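Local atomic coordinates of arabinose metabolism transcriptional repressor (Bacillus subtilis, PDB entry 5D4S), a protein that binds operator DNA through a winged helix-turn-helix domain of the GntR family and represses genes of arabinose metabolism. Residues Gln27-Ile32 and Gly69-Gln74; Gln45-Glu50 and Gly83-Ala88. All coordinates share one frame; numbering follows the deposited sequence.

In the fold
Interactions 1 and 2 join different parts of one winged helix-turn-helix domain. Interaction 1 packs helix 24-35 against helix 61-74, with its centre about 6 Å from the centre of the chain. Interaction 2 ties the loop leading into helix 50-57, with the first residue of that helix, to strand 84-87 of the wing. Their centres lie 12 Å apart, their nearest atoms about 5 Å apart, and they do not touch. Their segments alternate along the chain. Interaction 2 holds the DNA backbone directly, at the phosphate of DT8 of chain C. Interaction 1 comes no nearer to the bound DNA than about 6 Å between nearest atoms.

Interaction 1: Gln27-Ile32 and Gly69-Gln74; sequences QVKEEI and GDLVSQ
K29 and D70 form the salt bridge of this contact, with K29 NZ 2.7 Å from D70 OD2. The ammonium group meets OD2 on its anti side and lies 15° out of the carboxylate plane. The two side chains cross at about a right angle. The lysine chain bends at chi3 (63°), which turns CE toward D70. CE comes within 3.4 Å of D70 CB, so the lysine touches the aspartate with its methylenes as well as with its charge. Both residues are partly exposed, yet they sit at the heart of the contact. D70 OD1 has a second, long and weak ion pair with K66. K29 is the close partner of the carboxylate and K66 the distant one.

Q74 lies at the edge of the contact. Its NE2 stands 3.9 Å from K29 CE, in simple contact with the lysine chain.

The apolar contact is made by L71 and I32, both buried. L71 CD1 meets I32 CG2 at 3.7 Å, and the two side chains cross obliquely. CD1 also lies 4.0 Å from the backbone O of K29. The leucine thus reaches across to the first helix between K29 and I32. Its other neighbours include L76 in the loop and L77 at the start of strand 77-80. On helix 24-35, V28 touches I64 and A67 of helix 61-74 and F57 of helix 50-57.

The segment axes approach to 10.4 Å and cross at -52°. The CA atoms of K29 and L71 are the nearest pair across the two segments, 7.0 Å apart. This is the packing of the first helix on the third in the three-helix bundle of a GntR-type winged helix-turn-helix domain.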
loop_
_atom_site.group_PDB
_atom_site.type_symbol
_atom_site.label_atom_id
_atom_site.label_comp_id
_atom_site.label_asym_id
_atom_site.label_seq_id
_atom_site.Cartn_x
_atom_site.Cartn_y
_atom_site.Cartn_z
ATOM N N GLN B 27 -12.180 -2.303 2.361
ATOM C CA GLN B 27 -13.397 -1.646 2.828
ATOM C C GLN B 27 -13.081 -0.220 3.294
ATOM O O GLN B 27 -13.843 0.714 3.026
ATOM C CB GLN B 27 -14.043 -2.443 3.956
ATOM C CG GLN B 27 -14.454 -3.837 3.522
ATOM C CD GLN B 27 -15.047 -4.646 4.656
ATOM O OE1 GLN B 27 -15.921 -4.171 5.383
ATOM N NE2 GLN B 27 -14.587 -5.885 4.804
ATOM N N VAL B 28 -11.953 -0.056 3.977
ATOM C CA VAL B 28 -11.565 1.274 4.441
ATOM C C VAL B 28 -11.288 2.163 3.232
ATOM O O VAL B 28 -11.744 3.305 3.191
ATOM C CB VAL B 28 -10.357 1.219 5.359
ATOM C CG1 VAL B 28 -9.839 2.619 5.628
ATOM C CG2 VAL B 28 -10.740 0.543 6.665
ATOM N N LYS B 29 -10.575 1.628 2.239
ATOM C CA LYS B 29 -10.371 2.336 0.966
ATOM C C LYS B 29 -11.688 2.785 0.330
ATOM O O LYS B 29 -11.798 3.913 -0.148
ATOM C CB LYS B 29 -9.613 1.454 -0.040
ATOM C CG LYS B 29 -8.134 1.391 0.196
ATOM C CD LYS B 29 -7.421 0.327 -0.655
ATOM C CE LYS B 29 -7.532 0.620 -2.141
ATOM N NZ LYS B 29 -6.810 -0.417 -2.945
ATOM N N GLU B 30 -12.664 1.884 0.288
ATOM C CA GLU B 30 -13.959 2.190 -0.302
ATOM C C GLU B 30 -14.667 3.317 0.452
ATOM O O GLU B 30 -15.237 4.215 -0.164
ATOM C CB GLU B 30 -14.855 0.952 -0.342
ATOM C CG GLU B 30 -14.854 0.257 -1.692
ATOM C CD GLU B 30 -15.864 -0.879 -1.777
ATOM O OE1 GLU B 30 -16.738 -0.977 -0.887
ATOM O OE2 GLU B 30 -15.781 -1.668 -2.742
ATOM N N GLU B 31 -14.629 3.268 1.780
ATOM C CA GLU B 31 -15.304 4.303 2.565
ATOM C C GLU B 31 -14.603 5.656 2.368
ATOM O O GLU B 31 -15.233 6.657 2.027
ATOM C CB GLU B 31 -15.347 3.904 4.043
ATOM C CG GLU B 31 -16.035 4.916 4.957
ATOM C CD GLU B 31 -17.545 4.820 4.910
ATOM O OE1 GLU B 31 -18.058 3.894 4.247
ATOM O OE2 GLU B 31 -18.219 5.668 5.539
ATOM N N ILE B 32 -13.289 5.680 2.548
ATOM C CA ILE B 32 -12.553 6.925 2.396
ATOM C C ILE B 32 -12.767 7.492 0.997
ATOM O O ILE B 32 -13.014 8.688 0.839
ATOM C CB ILE B 32 -11.061 6.737 2.678
ATOM C CG1 ILE B 32 -10.860 6.406 4.165
ATOM C CG2 ILE B 32 -10.296 8.017 2.362
ATOM C CD1 ILE B 32 -9.378 6.198 4.575
ATOM N N GLY B 69 -2.232 4.281 1.695
ATOM C CA GLY B 69 -1.123 4.123 0.771
ATOM C C GLY B 69 -1.613 3.776 -0.622
ATOM O O GLY B 69 -1.121 4.322 -1.613
ATOM N N ASP B 70 -2.595 2.881 -0.710
ATOM C CA ASP B 70 -3.153 2.572 -2.019
ATOM C C ASP B 70 -3.797 3.815 -2.623
ATOM O O ASP B 70 -3.643 4.087 -3.818
ATOM C CB ASP B 70 -4.203 1.462 -1.939
ATOM C CG ASP B 70 -3.606 0.087 -1.714
ATOM O OD1 ASP B 70 -2.374 -0.029 -1.499
ATOM O OD2 ASP B 70 -4.395 -0.888 -1.760
ATOM N N LEU B 71 -4.548 4.557 -1.812
ATOM C CA LEU B 71 -5.248 5.731 -2.351
ATOM C C LEU B 71 -4.293 6.855 -2.795
ATOM O O LEU B 71 -4.567 7.551 -3.769
ATOM C CB LEU B 71 -6.261 6.256 -1.322
ATOM C CG LEU B 71 -7.463 5.343 -1.059
ATOM C CD1 LEU B 71 -8.348 5.878 0.068
ATOM C CD2 LEU B 71 -8.290 5.144 -2.330
ATOM N N VAL B 72 -3.177 7.029 -2.087
ATOM C CA VAL B 72 -2.133 7.971 -2.498
ATOM C C VAL B 72 -1.558 7.500 -3.824
ATOM O O VAL B 72 -1.414 8.277 -4.771
ATOM C CB VAL B 72 -1.021 8.084 -1.432
ATOM C CG1 VAL B 72 0.205 8.852 -1.963
ATOM C CG2 VAL B 72 -1.581 8.750 -0.184
ATOM N N SER B 73 -1.262 6.207 -3.889
ATOM C CA SER B 73 -0.797 5.592 -5.124
ATOM C C SER B 73 -1.766 5.826 -6.291
ATOM O O SER B 73 -1.346 5.924 -7.438
ATOM C CB SER B 73 -0.583 4.094 -4.911
ATOM O OG SER B 73 -0.375 3.433 -6.142
ATOM N N GLN B 74 -3.060 5.925 -6.002
ATOM C CA GLN B 74 -4.045 6.206 -7.049
ATOM C C GLN B 74 -4.116 7.685 -7.400
ATOM O O GLN B 74 -4.714 8.060 -8.404
ATOM C CB GLN B 74 -5.436 5.742 -6.629
ATOM C CG GLN B 74 -5.617 4.248 -6.540
ATOM C CD GLN B 74 -6.989 3.889 -6.014
ATOM O OE1 GLN B 74 -7.957 4.619 -6.232
ATOM N NE2 GLN B 74 -7.078 2.771 -5.302
#

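Interaction 2: Gln45-Glu50 and Gly83-Ala88; sequences QKIPTE and GGTFVA. With nucleotides of chain C.
K46 and F86 sit opposite each other in a single beta bridge, flanked by the hydrogen bonds V87 N to Q45 O (3.0 Å) and I47 N to T85 O (2.8 Å). The K46 side chain runs over one face of the F86 ring with CG, while CB lies 3.7 Å from CE2. Its amino group turns back at chi4 (-71°) to bond its neighbour's carbonyl, I47 O. I47 CD1 packs on T85 CG2 at 3.6 Å.

Water 1 links I47 O and T85 N to OP1 of DT8 of chain C. The backbone N of E50 binds OP2 of the same phosphate at 2.8 Å, in a nearly straight bond (177°). T49, at the N-cap of the helix, touches that oxygen with CB. E50 OE2 reaches T85 OG1 through water 2. OE1 forms a salt bridge with R61 and OE2 with R65. An alanine in place of E50 would probably leave both arginines without this acidic mate and break the water link to T85, though the backbone bond to the phosphate could remain.

T85 OG1 also bonds S79 of strand 77-80, and the F86 ring meets Y78 there. I47 packs on L53 of helix 50-57. I47 and T85 both touch L77 of strand 77-80 and I68 of helix 61-74, so loop and wing strand share one apolar patch with these elements.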
loop_
_atom_site.group_PDB
_atom_site.type_symbol
_atom_site.label_atom_id
_atom_site.label_comp_id
_atom_site.label_asym_id
_atom_site.label_seq_id
_atom_site.Cartn_x
_atom_site.Cartn_y
_atom_site.Cartn_z
ATOM N N GLN B 45 -8.212 19.475 1.559
ATOM C CA GLN B 45 -8.760 19.348 2.905
ATOM C C GLN B 45 -8.201 18.096 3.557
ATOM O O GLN B 45 -7.965 17.077 2.891
ATOM C CB GLN B 45 -10.290 19.292 2.897
ATOM C CG GLN B 45 -10.974 20.576 2.486
ATOM C CD GLN B 45 -12.481 20.488 2.636
ATOM O OE1 GLN B 45 -13.030 19.406 2.848
ATOM N NE2 GLN B 45 -13.156 21.626 2.533
ATOM N N LYS B 46 -7.999 18.171 4.863
ATOM C CA LYS B 46 -7.361 17.090 5.600
ATOM C C LYS B 46 -8.379 16.024 5.969
ATOM O O LYS B 46 -9.493 16.351 6.396
ATOM C CB LYS B 46 -6.693 17.657 6.855
ATOM C CG LYS B 46 -5.928 16.665 7.694
ATOM C CD LYS B 46 -5.534 17.308 9.025
ATOM C CE LYS B 46 -5.097 16.263 10.045
ATOM N NZ LYS B 46 -6.225 15.430 10.550
ATOM N N ILE B 47 -8.016 14.758 5.787
ATOM C CA ILE B 47 -8.836 13.662 6.278
ATOM C C ILE B 47 -8.444 13.420 7.728
ATOM O O ILE B 47 -7.439 13.970 8.183
ATOM C CB ILE B 47 -8.655 12.370 5.439
ATOM C CG1 ILE B 47 -7.253 11.773 5.629
ATOM C CG2 ILE B 47 -8.955 12.634 3.972
ATOM C CD1 ILE B 47 -7.129 10.376 5.042
ATOM N N PRO B 48 -9.223 12.604 8.467
ATOM C CA PRO B 48 -8.833 12.323 9.852
ATOM C C PRO B 48 -7.445 11.719 9.973
ATOM O O PRO B 48 -6.959 11.105 9.025
ATOM C CB PRO B 48 -9.885 11.319 10.315
ATOM C CG PRO B 48 -11.063 11.592 9.469
ATOM C CD PRO B 48 -10.509 11.959 8.130
ATOM N N THR B 49 -6.829 11.881 11.136
ATOM C CA THR B 49 -5.524 11.293 11.403
ATOM C C THR B 49 -5.582 9.777 11.383
ATOM O O THR B 49 -6.662 9.187 11.432
ATOM C CB THR B 49 -4.992 11.717 12.756
ATOM O OG1 THR B 49 -5.812 11.129 13.777
ATOM C CG2 THR B 49 -5.034 13.240 12.891
ATOM N N GLU B 50 -4.415 9.147 11.322
ATOM C CA GLU B 50 -4.350 7.696 11.293
ATOM C C GLU B 50 -4.938 7.134 12.572
ATOM O O GLU B 50 -5.617 6.133 12.534
ATOM C CB GLU B 50 -2.902 7.213 11.081
ATOM C CG GLU B 50 -2.438 7.408 9.642
ATOM C CD GLU B 50 -0.934 7.158 9.448
ATOM O OE1 GLU B 50 -0.261 6.677 10.386
ATOM O OE2 GLU B 50 -0.426 7.463 8.351
ATOM N N GLY B 83 2.188 16.429 9.157
ATOM C CA GLY B 83 1.133 17.358 8.782
ATOM C C GLY B 83 -0.203 16.641 8.746
ATOM O O GLY B 83 -1.086 16.876 9.570
ATOM N N GLY B 84 -0.363 15.752 7.782
ATOM C CA GLY B 84 -1.618 15.041 7.664
ATOM C C GLY B 84 -1.761 14.415 6.299
ATOM O O GLY B 84 -0.809 14.360 5.528
ATOM N N THR B 85 -2.963 13.941 6.005
ATOM C CA THR B 85 -3.265 13.378 4.705
ATOM C C THR B 85 -4.474 14.134 4.168
ATOM O O THR B 85 -5.409 14.441 4.915
ATOM C CB THR B 85 -3.506 11.844 4.804
ATOM O OG1 THR B 85 -2.282 11.207 5.195
ATOM C CG2 THR B 85 -3.964 11.258 3.473
ATOM N N PHE B 86 -4.427 14.469 2.882
ATOM C CA PHE B 86 -5.357 15.414 2.272
ATOM C C PHE B 86 -5.942 14.870 0.972
ATOM O O PHE B 86 -5.284 14.073 0.299
ATOM C CB PHE B 86 -4.649 16.741 1.980
ATOM C CG PHE B 86 -3.924 17.329 3.173
ATOM C CD1 PHE B 86 -2.696 16.832 3.577
ATOM C CD2 PHE B 86 -4.466 18.385 3.868
ATOM C CE1 PHE B 86 -2.033 17.366 4.669
ATOM C CE2 PHE B 86 -3.801 18.935 4.958
ATOM C CZ PHE B 86 -2.584 18.421 5.357
ATOM N N VAL B 87 -7.152 15.316 0.615
ATOM C CA VAL B 87 -7.733 15.006 -0.700
ATOM C C VAL B 87 -6.924 15.702 -1.777
ATOM O O VAL B 87 -6.677 16.903 -1.700
ATOM C CB VAL B 87 -9.232 15.435 -0.825
ATOM C CG1 VAL B 87 -9.720 15.402 -2.285
ATOM C CG2 VAL B 87 -10.096 14.523 -0.021
ATOM N N ALA B 88 -6.491 14.936 -2.769
ATOM C CA ALA B 88 -5.736 15.494 -3.874
ATOM C C ALA B 88 -6.625 16.417 -4.699
ATOM O O ALA B 88 -7.815 16.141 -4.902
ATOM C CB ALA B 88 -5.171 14.391 -4.729
ATOM O OXT ALA B 88 -6.178 17.465 -5.169
ATOM P P DT C 8 -1.697 11.645 10.248
ATOM O OP1 DT C 8 -2.696 12.062 9.241
ATOM O OP2 DT C 8 -2.047 10.671 11.323
ATOM O "O5'" DT C 8 -0.337 11.265 9.507
ATOM C "C5'" DT C 8 0.167 12.151 8.505
ATOM C "C4'" DT C 8 1.591 11.812 8.112
ATOM O "O4'" DT C 8 2.425 11.756 9.301
ATOM C "C3'" DT C 8 1.776 10.466 7.395
ATOM O "O3'" DT C 8 2.743 10.619 6.373
ATOM C "C2'" DT C 8 2.288 9.566 8.512
ATOM C "C1'" DT C 8 3.134 10.549 9.309
ATOM N N1 DT C 8 3.377 10.133 10.717
ATOM C C2 DT C 8 4.665 10.131 11.186
ATOM O O2 DT C 8 5.615 10.496 10.526
ATOM N N3 DT C 8 4.800 9.723 12.469
ATOM C C4 DT C 8 3.811 9.296 13.316
ATOM O O4 DT C 8 4.052 8.942 14.471
ATOM C C5 DT C 8 2.481 9.297 12.759
ATOM C C7 DT C 8 1.316 8.838 13.585
ATOM C C6 DT C 8 2.331 9.711 11.494
ATOM P P DT C 7 -2.964 14.771 15.928
ATOM O OP1 DT C 7 -4.061 15.634 15.431
ATOM O OP2 DT C 7 -3.230 13.585 16.774
ATOM O "O5'" DT C 7 -2.108 14.266 14.700
ATOM C "C5'" DT C 7 -1.646 15.163 13.716
ATOM C "C4'" DT C 7 -0.649 14.457 12.806
ATOM O "O4'" DT C 7 0.627 14.306 13.466
ATOM C "C3'" DT C 7 -1.076 13.038 12.377
ATOM O "O3'" DT C 7 -1.333 13.033 10.993
ATOM C "C2'" DT C 7 0.133 12.132 12.719
ATOM C "C1'" DT C 7 1.249 13.131 12.988
ATOM N N1 DT C 7 2.237 12.671 13.991
ATOM C C2 DT C 7 3.571 12.713 13.664
ATOM O O2 DT C 7 3.989 13.109 12.591
ATOM N N3 DT C 7 4.407 12.304 14.636
ATOM C C4 DT C 7 4.097 11.836 15.874
ATOM O O4 DT C 7 4.974 11.479 16.663
ATOM C C5 DT C 7 2.684 11.800 16.182
ATOM C C7 DT C 7 2.216 11.307 17.521
ATOM C C6 DT C 7 1.818 12.222 15.228
HETATM O O HOH W 1 -4.541 13.690 8.393
HETATM O O HOH W 2 -2.171 9.021 6.846
#